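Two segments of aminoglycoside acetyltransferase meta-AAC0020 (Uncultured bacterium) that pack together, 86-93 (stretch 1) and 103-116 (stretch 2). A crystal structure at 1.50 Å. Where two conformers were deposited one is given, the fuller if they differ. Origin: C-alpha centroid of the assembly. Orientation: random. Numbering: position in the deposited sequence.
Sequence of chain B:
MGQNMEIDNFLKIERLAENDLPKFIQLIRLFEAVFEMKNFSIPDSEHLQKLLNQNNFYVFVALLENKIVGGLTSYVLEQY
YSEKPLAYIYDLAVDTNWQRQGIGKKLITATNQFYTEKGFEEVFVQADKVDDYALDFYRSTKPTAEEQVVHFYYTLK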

# COMPACT_ATOMS: atom_id res chain seq x y z
N LEU B 86 2.37 -3.66 9.18
CA LEU B 86 1.36 -2.66 8.89
C LEU B 86 0.20 -3.32 8.17
O LEU B 86 0.38 -4.30 7.46
CB LEU B 86 1.90 -1.54 8.00
CG LEU B 86 3.13 -0.78 8.48
CD1 LEU B 86 3.64 0.15 7.40
CD2 LEU B 86 2.86 0.01 9.74
N ALA B 87 -0.99 -2.76 8.33
CA ALA B 87 -2.09 -3.08 7.45
C ALA B 87 -2.55 -1.84 6.69
O ALA B 87 -2.74 -0.76 7.26
CB ALA B 87 -3.24 -3.67 8.24
N TYR B 88 -2.75 -2.02 5.39
CA TYR B 88 -3.15 -0.97 4.46
C TYR B 88 -4.58 -1.22 4.04
O TYR B 88 -4.84 -2.16 3.30
CB TYR B 88 -2.22 -1.03 3.23
CG TYR B 88 -2.42 0.01 2.18
CD1 TYR B 88 -3.14 1.17 2.41
CD2 TYR B 88 -1.85 -0.17 0.92
CE1 TYR B 88 -3.29 2.12 1.41
CE2 TYR B 88 -1.99 0.78 -0.07
CZ TYR B 88 -2.70 1.92 0.18
OH TYR B 88 -2.83 2.86 -0.81
N ILE B 89 -5.51 -0.40 4.51
CA ILE B 89 -6.88 -0.47 4.00
C ILE B 89 -6.90 0.18 2.63
O ILE B 89 -6.57 1.36 2.50
CB ILE B 89 -7.88 0.23 4.93
CG1 ILE B 89 -7.92 -0.48 6.29
CG2 ILE B 89 -9.28 0.25 4.30
CD1 ILE B 89 -8.75 0.30 7.35
N TYR B 90 -7.28 -0.59 1.60
CA TYR B 90 -7.20 -0.08 0.26
C TYR B 90 -8.52 0.55 -0.21
O TYR B 90 -8.52 1.64 -0.79
CB TYR B 90 -6.76 -1.19 -0.71
CG TYR B 90 -6.45 -0.63 -2.07
CD1 TYR B 90 -5.22 -0.03 -2.33
CD2 TYR B 90 -7.42 -0.62 -3.07
CE1 TYR B 90 -4.95 0.54 -3.59
CE2 TYR B 90 -7.17 -0.06 -4.32
CZ TYR B 90 -5.94 0.51 -4.58
OH TYR B 90 -5.74 1.06 -5.83
N ASP B 91 -9.62 -0.18 -0.03
CA ASP B 91 -10.97 0.32 -0.37
C ASP B 91 -11.93 0.11 0.78
O ASP B 91 -11.83 -0.88 1.48
CB ASP B 91 -11.55 -0.41 -1.59
CG ASP B 91 -11.11 0.17 -2.91
OD1 ASP B 91 -10.99 1.42 -3.05
OD2 ASP B 91 -10.93 -0.64 -3.85
N LEU B 92 -12.87 1.03 0.92
CA LEU B 92 -13.97 0.88 1.86
C LEU B 92 -15.20 1.50 1.22
O LEU B 92 -15.15 2.63 0.72
CB LEU B 92 -13.65 1.53 3.21
CG LEU B 92 -14.71 1.52 4.31
CD1 LEU B 92 -14.05 1.55 5.67
CD2 LEU B 92 -15.67 2.70 4.18
N ALA B 93 -16.31 0.78 1.21
CA ALA B 93 -17.54 1.32 0.67
C ALA B 93 -18.74 0.77 1.40
O ALA B 93 -18.72 -0.35 1.89
CB ALA B 93 -17.65 1.04 -0.83
N ILE B 103 -22.40 1.64 9.58
CA ILE B 103 -21.80 0.46 8.97
C ILE B 103 -20.30 0.63 8.74
O ILE B 103 -19.52 -0.23 9.13
CB ILE B 103 -22.53 0.11 7.66
CG1 ILE B 103 -23.97 -0.31 8.01
CG2 ILE B 103 -21.77 -0.98 6.91
CD1 ILE B 103 -24.89 -0.49 6.81
N GLY B 104 -19.89 1.75 8.14
CA GLY B 104 -18.47 2.04 7.96
C GLY B 104 -17.68 2.01 9.25
O GLY B 104 -16.60 1.43 9.34
N LYS B 105 -18.23 2.65 10.28
CA LYS B 105 -17.55 2.67 11.57
C LYS B 105 -17.35 1.27 12.15
O LYS B 105 -16.31 0.98 12.71
CB LYS B 105 -18.32 3.53 12.56
CG LYS B 105 -18.21 5.02 12.30
CD LYS B 105 -19.00 5.80 13.33
CE LYS B 105 -18.93 7.29 13.06
NZ LYS B 105 -19.82 8.05 13.99
N LYS B 106 -18.36 0.41 12.02
CA LYS B 106 -18.24 -0.94 12.54
C LYS B 106 -17.23 -1.77 11.73
O LYS B 106 -16.53 -2.59 12.30
CB LYS B 106 -19.61 -1.63 12.58
CG LYS B 106 -20.52 -1.09 13.67
CD LYS B 106 -21.95 -1.59 13.53
CE LYS B 106 -22.80 -1.08 14.70
NZ LYS B 106 -24.26 -1.35 14.59
N LEU B 107 -17.13 -1.51 10.42
CA LEU B 107 -16.12 -2.17 9.60
C LEU B 107 -14.70 -1.78 10.05
O LEU B 107 -13.83 -2.63 10.19
CB LEU B 107 -16.32 -1.83 8.11
CG LEU B 107 -17.48 -2.57 7.44
CD1 LEU B 107 -17.80 -1.95 6.09
CD2 LEU B 107 -17.16 -4.07 7.30
N ILE B 108 -14.48 -0.48 10.27
CA ILE B 108 -13.18 -0.00 10.72
C ILE B 108 -12.84 -0.55 12.11
O ILE B 108 -11.71 -1.02 12.33
CB ILE B 108 -13.13 1.53 10.74
CG1 ILE B 108 -13.13 2.07 9.30
CG2 ILE B 108 -11.88 2.05 11.52
CD1 ILE B 108 -11.86 1.76 8.51
N THR B 109 -13.81 -0.53 13.02
CA THR B 109 -13.57 -1.08 14.35
C THR B 109 -13.18 -2.56 14.30
O THR B 109 -12.22 -2.97 14.96
CB THR B 109 -14.80 -0.89 15.24
OG1 THR B 109 -15.03 0.52 15.42
CG2 THR B 109 -14.60 -1.54 16.61
N ALA B 110 -13.89 -3.35 13.50
CA ALA B 110 -13.60 -4.79 13.42
C ALA B 110 -12.23 -5.04 12.81
O ALA B 110 -11.50 -5.94 13.22
CB ALA B 110 -14.69 -5.50 12.61
N THR B 111 -11.89 -4.23 11.82
CA THR B 111 -10.63 -4.37 11.13
C THR B 111 -9.48 -4.05 12.07
O THR B 111 -8.53 -4.83 12.17
CB THR B 111 -10.59 -3.45 9.91
OG1 THR B 111 -11.61 -3.86 9.00
CG2 THR B 111 -9.24 -3.52 9.19
N ASN B 112 -9.57 -2.92 12.75
CA ASN B 112 -8.49 -2.56 13.67
C ASN B 112 -8.39 -3.51 14.85
O ASN B 112 -7.28 -3.77 15.33
CB ASN B 112 -8.66 -1.11 14.14
CG ASN B 112 -8.43 -0.13 13.02
OD1 ASN B 112 -7.96 -0.52 11.94
ND2 ASN B 112 -8.74 1.14 13.25
N GLN B 113 -9.52 -4.03 15.33
CA GLN B 113 -9.50 -5.04 16.37
C GLN B 113 -8.76 -6.30 15.90
O GLN B 113 -7.97 -6.88 16.64
CB GLN B 113 -10.92 -5.39 16.79
CG GLN B 113 -11.03 -6.49 17.84
CD GLN B 113 -10.42 -6.10 19.18
OE1 GLN B 113 -10.41 -4.92 19.56
NE2 GLN B 113 -9.91 -7.09 19.91
N PHE B 114 -9.06 -6.73 14.68
CA PHE B 114 -8.39 -7.90 14.11
C PHE B 114 -6.87 -7.75 14.05
O PHE B 114 -6.13 -8.64 14.48
CB PHE B 114 -8.95 -8.16 12.71
CG PHE B 114 -8.29 -9.29 11.97
CD1 PHE B 114 -8.54 -10.61 12.34
CD2 PHE B 114 -7.46 -9.03 10.88
CE1 PHE B 114 -7.94 -11.66 11.64
CE2 PHE B 114 -6.88 -10.08 10.18
CZ PHE B 114 -7.11 -11.37 10.56
N TYR B 115 -6.40 -6.61 13.56
CA TYR B 115 -4.98 -6.42 13.38
C TYR B 115 -4.31 -6.14 14.73
O TYR B 115 -3.12 -6.44 14.91
CB TYR B 115 -4.71 -5.32 12.37
CG TYR B 115 -4.94 -5.79 10.94
CD1 TYR B 115 -4.20 -6.84 10.43
CD2 TYR B 115 -5.88 -5.18 10.14
CE1 TYR B 115 -4.38 -7.28 9.12
CE2 TYR B 115 -6.07 -5.60 8.81
CZ TYR B 115 -5.31 -6.64 8.32
OH TYR B 115 -5.49 -7.08 7.03
N THR B 116 -5.07 -5.60 15.68
CA THR B 116 -4.55 -5.44 17.04
C THR B 116 -4.25 -6.79 17.68
O THR B 116 -3.20 -6.99 18.31
CB THR B 116 -5.53 -4.65 17.95
OG1 THR B 116 -5.71 -3.33 17.42
CG2 THR B 116 -5.01 -4.55 19.38

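The contact between strand 86-93 and helix 103-116 centres on Ile108, whose CD1 atom lies 3.6 Å from Ile89 CD1 and likewise 3.6 Å from Leu92 CD1. The CA-to-CB bond of Ile108 points sideways to the strand, but with both chi1 and chi2 in m rotamers its end comes nearer, so that one methyl group serves two strand residues. Ile89 and Leu92 both direct their CA-to-CB bonds toward the helix, and Leu92 has the largest area covered by it. Such branched aliphatic chains gain from contact by excluding water and through close van der Waals packing.

Beside this cluster, Ile89 CD1 also approaches Thr111 CG2, at 4.3 Å. Towards the start of the helix, Leu92 CD1 is 4.5 Å from Gly104 O, a looser contact with backbone. At the other end Ala87 CB sits over one face of the Tyr115 ring, 3.5 Å from its centroid and 11° off the ring normal. This is a CH-pi interaction, in which the weakly polarised methyl group lies almost directly above the centre of the pi system; the backbones are closer here, with Ala87 CA and Tyr115 CA 7.4 Å apart, against 9.0 Å between Ile89 CA and Thr111 CA.

The two elements run roughly antiparallel, at 143°, and their axes approach to 9.4 Å. No hydrogen bond crosses between them, and the 328 Å² buried is held by apolar contacts. The hydroxyls of Thr111 and Tyr115 are both hydrogen-bonded, neither of them across the contact. Thr111 OG1 donates to Leu107 O at 2.8 Å, leaving its methyl group to face Ile89, while Tyr115 OH is bonded elsewhere in the structure. Farther out, beyond the contact, Thr116 OG1 donates to Asn112 O at 2.7 Å.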